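Local atomic coordinates of type III Pentaketide Synthase (Neurospora crassa, PDB entry 3EUO), a protein that belongs to the type III polyketide synthases and probably extends acyl starters into pentaketides by acyl transfer and repeated condensation. Residues G146-R151 / N370-M375; G228-V233 / A271-S276. One frame throughout, in Å; residues are numbered along the deposited sequence.

Contact 1: residues G146-R151 / N370-M375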
loop_
_atom_site.group_PDB
_atom_site.type_symbol
_atom_site.label_atom_id
_atom_site.label_comp_id
_atom_site.label_asym_id
_atom_site.label_seq_id
_atom_site.Cartn_x
_atom_site.Cartn_y
_atom_site.Cartn_z
ATOM N N GLY A 146 -0.843 11.850 0.596
ATOM C CA GLY A 146 -1.808 12.466 1.508
ATOM C C GLY A 146 -3.155 12.604 0.829
ATOM O O GLY A 146 -4.166 12.103 1.325
ATOM N N LEU A 147 -3.168 13.263 -0.326
ATOM C CA LEU A 147 -4.415 13.391 -1.081
ATOM C C LEU A 147 -4.917 12.058 -1.651
ATOM O O LEU A 147 -6.132 11.841 -1.755
ATOM C CB LEU A 147 -4.297 14.465 -2.169
ATOM C CG LEU A 147 -4.231 15.911 -1.658
ATOM C CD1 LEU A 147 -4.305 16.898 -2.818
ATOM C CD2 LEU A 147 -5.317 16.205 -0.605
ATOM N N ALA A 148 -3.999 11.159 -2.014
ATOM C CA ALA A 148 -4.410 9.826 -2.472
ATOM C C ALA A 148 -5.107 9.046 -1.352
ATOM O O ALA A 148 -6.128 8.383 -1.584
ATOM C CB ALA A 148 -3.220 9.030 -3.030
ATOM N N ALA A 149 -4.555 9.130 -0.143
ATOM C CA ALA A 149 -5.164 8.487 1.014
ATOM C C ALA A 149 -6.537 9.086 1.307
ATOM O O ALA A 149 -7.480 8.356 1.599
ATOM C CB ALA A 149 -4.244 8.598 2.236
ATOM N N LEU A 150 -6.646 10.413 1.207
ATOM C CA LEU A 150 -7.924 11.083 1.424
ATOM C C LEU A 150 -9.010 10.611 0.444
ATOM O O LEU A 150 -10.140 10.350 0.853
ATOM C CB LEU A 150 -7.773 12.612 1.353
ATOM C CG LEU A 150 -9.014 13.423 1.743
ATOM C CD1 LEU A 150 -9.377 13.247 3.224
ATOM C CD2 LEU A 150 -8.819 14.892 1.396
ATOM N N ARG A 151 -8.653 10.511 -0.835
ATOM C CA ARG A 151 -9.594 10.097 -1.877
ATOM C C ARG A 151 -9.998 8.633 -1.692
ATOM O O ARG A 151 -11.173 8.265 -1.863
ATOM C CB ARG A 151 -8.965 10.326 -3.259
ATOM C CG ARG A 151 -9.795 9.813 -4.444
ATOM C CD ARG A 151 -9.144 10.150 -5.797
ATOM N NE ARG A 151 -7.727 9.796 -5.834
ATOM C CZ ARG A 151 -7.267 8.551 -5.926
ATOM N NH1 ARG A 151 -8.117 7.531 -6.002
ATOM N NH2 ARG A 151 -5.955 8.326 -5.934
ATOM N N ASN A 370 1.725 11.264 -10.800
ATOM C CA ASN A 370 0.335 11.296 -10.359
ATOM C C ASN A 370 -0.045 12.694 -9.913
ATOM O O ASN A 370 0.699 13.323 -9.161
ATOM C CB ASN A 370 0.126 10.351 -9.171
ATOM C CG ASN A 370 0.152 8.887 -9.565
ATOM O OD1 ASN A 370 0.479 8.529 -10.702
ATOM N ND2 ASN A 370 -0.197 8.026 -8.617
ATOM N N VAL A 371 -1.206 13.157 -10.368
ATOM C CA VAL A 371 -1.770 14.428 -9.933
ATOM C C VAL A 371 -3.033 14.154 -9.122
ATOM O O VAL A 371 -3.888 13.371 -9.546
ATOM C CB VAL A 371 -2.143 15.322 -11.138
ATOM C CG1 VAL A 371 -2.684 16.667 -10.655
ATOM C CG2 VAL A 371 -0.950 15.515 -12.073
ATOM N N GLU A 372 -3.146 14.804 -7.966
ATOM C CA GLU A 372 -4.311 14.688 -7.104
ATOM C C GLU A 372 -4.867 16.080 -6.831
ATOM O O GLU A 372 -4.112 16.990 -6.496
ATOM C CB GLU A 372 -3.938 14.038 -5.763
ATOM C CG GLU A 372 -3.401 12.608 -5.857
ATOM C CD GLU A 372 -4.480 11.540 -6.085
ATOM O OE1 GLU A 372 -5.685 11.806 -5.892
ATOM O OE2 GLU A 372 -4.108 10.411 -6.445
ATOM N N MET A 373 -6.175 16.243 -6.998
ATOM C CA MET A 373 -6.857 17.465 -6.565
ATOM C C MET A 373 -8.106 17.104 -5.783
ATOM O O MET A 373 -8.732 16.078 -6.040
ATOM C CB MET A 373 -7.253 18.361 -7.748
ATOM C CG MET A 373 -6.176 19.275 -8.267
ATOM S SD MET A 373 -6.795 20.638 -9.323
ATOM C CE MET A 373 -5.247 21.098 -10.077
ATOM N N CYS A 374 -8.470 17.962 -4.835
ATOM C CA CYS A 374 -9.737 17.826 -4.134
ATOM C C CYS A 374 -10.380 19.193 -3.942
ATOM O O CYS A 374 -9.691 20.224 -3.931
ATOM C CB CYS A 374 -9.545 17.117 -2.789
ATOM S SG CYS A 374 -8.577 18.029 -1.575
ATOM N N MET A 375 -11.703 19.196 -3.820
ATOM C CA MET A 375 -12.428 20.407 -3.470
ATOM C C MET A 375 -13.013 20.256 -2.074
ATOM O O MET A 375 -13.777 19.322 -1.816
ATOM C CB MET A 375 -13.548 20.687 -4.477
ATOM C CG MET A 375 -14.308 21.994 -4.202
ATOM S SD MET A 375 -13.366 23.515 -4.473
ATOM C CE MET A 375 -13.488 23.609 -6.258
#
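A helix of the central layer of the thiolase fold, residues 145-162, lies here across strand 370-378, so that a helix of the N-terminal half rests on the sheet of the C-terminal half. The axes of 146-151 and 370-375 approach to 8.2 Å and cross at 58°. One buried salt bridge and a small apolar patch make the contact. Arg151 leaves the helix with CG anti to the backbone N and then bends at CG-CD (chi3 49°), which brings the guanidinium edge to edge with the Glu372 carboxylate. It grips side-on: NE donates to Glu372 OE1 at 2.9 Å along an almost straight line, and Arg151 NH2 donates to Glu372 OE2 at 2.8 Å. Both oxygens use their syn lone pairs, and the two flat groups are only 13° from coplanar, so neither can rotate without losing a bond. Glu372, bent at CB-CG, rises from the strand to meet the arginine almost at a right angle. Its aliphatic part passes alongside Leu147 in the opposite direction, with Glu372 CB 3.6 Å from Leu147 CB, while Ala148 CB sits 3.8 Å from Glu372 OE2. Further along the strand, Cys374 SG receives Leu147 CD2 at 3.9 Å and, more loosely, Leu150 CD2 at 4.3 Å. Arg151 NH1 has a second acid, Glu134 of the second subunit, so the guanidinium is held between two carboxylates, which should keep it charged in this buried setting. Glu372 also touches Ser144, next to Cys143, which is oxidised to 3-sulfinoalanine and is probably the nucleophile of this family. A buried helix packed against a sheet, its N-terminal end beside that cysteine, is characteristic of the layered alpha-beta-alpha-beta-alpha architecture of thiolase-like enzymes such as chalcone synthases.

Contact 2: residues G228-V233 / A271-S276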
loop_
_atom_site.group_PDB
_atom_site.type_symbol
_atom_site.label_atom_id
_atom_site.label_comp_id
_atom_site.label_asym_id
_atom_site.label_seq_id
_atom_site.Cartn_x
_atom_site.Cartn_y
_atom_site.Cartn_z
ATOM N N GLY A 228 -15.513 16.805 -3.752
ATOM C CA GLY A 228 -15.132 16.115 -4.966
ATOM C C GLY A 228 -13.636 16.008 -5.092
ATOM O O GLY A 228 -12.883 16.586 -4.298
ATOM N N TRP A 229 -13.210 15.265 -6.102
ATOM C CA TRP A 229 -11.800 14.972 -6.281
ATOM C C TRP A 229 -11.525 14.590 -7.715
ATOM O O TRP A 229 -12.423 14.112 -8.425
ATOM C CB TRP A 229 -11.349 13.852 -5.330
ATOM C CG TRP A 229 -12.248 12.652 -5.342
ATOM C CD1 TRP A 229 -12.177 11.587 -6.182
ATOM C CD2 TRP A 229 -13.356 12.402 -4.466
ATOM N NE1 TRP A 229 -13.166 10.676 -5.885
ATOM C CE2 TRP A 229 -13.907 11.155 -4.836
ATOM C CE3 TRP A 229 -13.937 13.114 -3.405
ATOM C CZ2 TRP A 229 -15.023 10.601 -4.189
ATOM C CZ3 TRP A 229 -15.047 12.563 -2.757
ATOM C CH2 TRP A 229 -15.575 11.319 -3.156
ATOM N N GLU A 230 -10.286 14.830 -8.136
ATOM C CA GLU A 230 -9.781 14.405 -9.434
ATOM C C GLU A 230 -8.421 13.756 -9.254
ATOM O O GLU A 230 -7.617 14.198 -8.430
ATOM C CB GLU A 230 -9.635 15.596 -10.394
ATOM C CG GLU A 230 -10.938 16.214 -10.853
ATOM C CD GLU A 230 -11.802 15.294 -11.698
ATOM O OE1 GLU A 230 -11.256 14.574 -12.560
ATOM O OE2 GLU A 230 -13.036 15.298 -11.493
ATOM N N ASN A 231 -8.169 12.712 -10.033
ATOM C CA ASN A 231 -6.862 12.089 -10.077
ATOM C C ASN A 231 -6.505 11.776 -11.527
ATOM O O ASN A 231 -7.349 11.313 -12.286
ATOM C CB ASN A 231 -6.819 10.832 -9.193
ATOM C CG ASN A 231 -7.741 9.737 -9.681
ATOM O OD1 ASN A 231 -8.961 9.852 -9.592
ATOM N ND2 ASN A 231 -7.161 8.665 -10.206
ATOM N N ARG A 232 -5.264 12.061 -11.908
ATOM C CA ARG A 232 -4.792 11.824 -13.277
ATOM C C ARG A 232 -3.354 11.356 -13.223
ATOM O O ARG A 232 -2.624 11.726 -12.308
ATOM C CB ARG A 232 -4.817 13.121 -14.098
ATOM C CG ARG A 232 -6.185 13.659 -14.473
ATOM C CD ARG A 232 -6.490 13.444 -15.963
ATOM N NE ARG A 232 -7.867 13.831 -16.298
ATOM C CZ ARG A 232 -8.554 13.386 -17.357
ATOM N NH1 ARG A 232 -8.016 12.514 -18.204
ATOM N NH2 ARG A 232 -9.800 13.800 -17.559
ATOM N N VAL A 233 -2.947 10.579 -14.222
ATOM C CA VAL A 233 -1.539 10.264 -14.435
ATOM C C VAL A 233 -1.064 11.001 -15.691
ATOM O O VAL A 233 -1.705 10.915 -16.741
ATOM C CB VAL A 233 -1.306 8.746 -14.584
ATOM C CG1 VAL A 233 0.129 8.451 -14.947
ATOM C CG2 VAL A 233 -1.683 8.034 -13.294
ATOM N N ALA A 271 -10.022 22.393 -14.219
ATOM C CA ALA A 271 -11.225 22.550 -15.052
ATOM C C ALA A 271 -12.173 21.364 -14.907
ATOM O O ALA A 271 -13.391 21.533 -14.817
ATOM C CB ALA A 271 -10.847 22.752 -16.522
ATOM N N ASP A 272 -11.606 20.167 -14.874
ATOM C CA ASP A 272 -12.385 18.941 -14.696
ATOM C C ASP A 272 -12.988 18.830 -13.299
ATOM O O ASP A 272 -14.152 18.446 -13.150
ATOM C CB ASP A 272 -11.525 17.724 -15.021
ATOM C CG ASP A 272 -11.353 17.520 -16.518
ATOM O OD1 ASP A 272 -12.153 18.086 -17.298
ATOM O OD2 ASP A 272 -10.423 16.794 -16.910
ATOM N N LEU A 273 -12.196 19.179 -12.287
ATOM C CA LEU A 273 -12.661 19.228 -10.904
ATOM C C LEU A 273 -13.838 20.186 -10.757
ATOM O O LEU A 273 -14.879 19.832 -10.198
ATOM C CB LEU A 273 -11.524 19.662 -9.969
ATOM C CG LEU A 273 -11.860 19.854 -8.485
ATOM C CD1 LEU A 273 -12.105 18.516 -7.815
ATOM C CD2 LEU A 273 -10.754 20.618 -7.766
ATOM N N LEU A 274 -13.663 21.397 -11.274
ATOM C CA LEU A 274 -14.664 22.440 -11.117
ATOM C C LEU A 274 -15.952 22.120 -11.882
ATOM O O LEU A 274 -17.044 22.318 -11.354
ATOM C CB LEU A 274 -14.094 23.796 -11.540
ATOM C CG LEU A 274 -14.949 25.048 -11.329
ATOM C CD1 LEU A 274 -15.255 25.268 -9.857
ATOM C CD2 LEU A 274 -14.229 26.247 -11.899
ATOM N N SER A 275 -15.827 21.607 -13.104
ATOM C CA SER A 275 -17.014 21.311 -13.919
ATOM C C SER A 275 -17.872 20.183 -13.334
ATOM O O SER A 275 -19.094 20.194 -13.484
ATOM C CB SER A 275 -16.645 21.021 -15.376
ATOM O OG SER A 275 -15.939 19.806 -15.505
ATOM N N SER A 276 -17.234 19.235 -12.648
ATOM C CA SER A 276 -17.953 18.137 -12.002
ATOM C C SER A 276 -18.858 18.620 -10.868
ATOM O O SER A 276 -19.872 17.988 -10.568
ATOM C CB SER A 276 -16.986 17.056 -11.496
ATOM O OG SER A 276 -16.215 17.504 -10.390
#
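Helix 258-277 covers strand 224-233 close to the dimer interface, running nearly antiparallel to it: the axes of 228-233 and 271-276 are inclined at 150° and come within 8.0 Å. The tight part surrounds Glu230 and Leu273. Glu230 lays its CG against the helix backbone, 3.5 Å from Leu273 CA, and bends at CB-CG, which swings the carboxylate off the helix backbone. Leu273, with CG anti to its backbone N, points its CB across the strand rather than at it, yet its tip reaches in: Leu273 CD1 rests 3.8 Å from Trp229 N and 4.0 Å from Gly228 C, where glycine offers bare backbone to the methyl. The looser side is carried by charge. Arg232, bent at CB-CG, reaches out to Asp272 and crosses it at about a right angle, but Arg232 NH2 to Asp272 OD2 is a weak bond, 3.1 Å long and only 133° at the hydrogen. Both strand charges find stronger partners on the second subunit: Arg232 pairs with Asp131 there and Glu230 with Arg132. Arg132 of that subunit and Arg232 probably offset the repulsion between Glu230 OE1 and Asp272 OD2, 5.0 Å apart. On the solvent side Ser276 OG turns back onto its own helix, donating to Leu273 O at 2.7 Å from above the carbonyl plane. After the hairpin 241-254, the helix carries the chain from strand 224-233 towards the parallel strand 292-295, with 370-378 and 359-366 between them; a helix crossing the outer face, with an inserted hairpin, is a beta-alpha-beta crossover, as in each half of the thiolase fold.

Overall arrangement
Strands 370-378 and 224-233 are antiparallel neighbours in one sheet. Contacts 1 and 2 lie on its opposite faces, their centres about 10 Å apart: helix 145-162 meets Glu372, Trp229 and Asn231, helix 258-277 meets Glu230 and Met373. Probable backbone hydrogen bonds join them: Val371 N to Arg232 O at 2.8 Å and Met373 N to Glu230 O at 2.9 Å. Trp229, pointing away from helix 258-277, packs on helix 145-162, its CD1 3.4 Å from Arg151 CD. Contact 1 is the deeper, about 10 Å between its centre and that of the chain, and adjoins the segment bearing Cys143; contact 2 lies about 19 Å out. Both reach the second subunit by salt bridges.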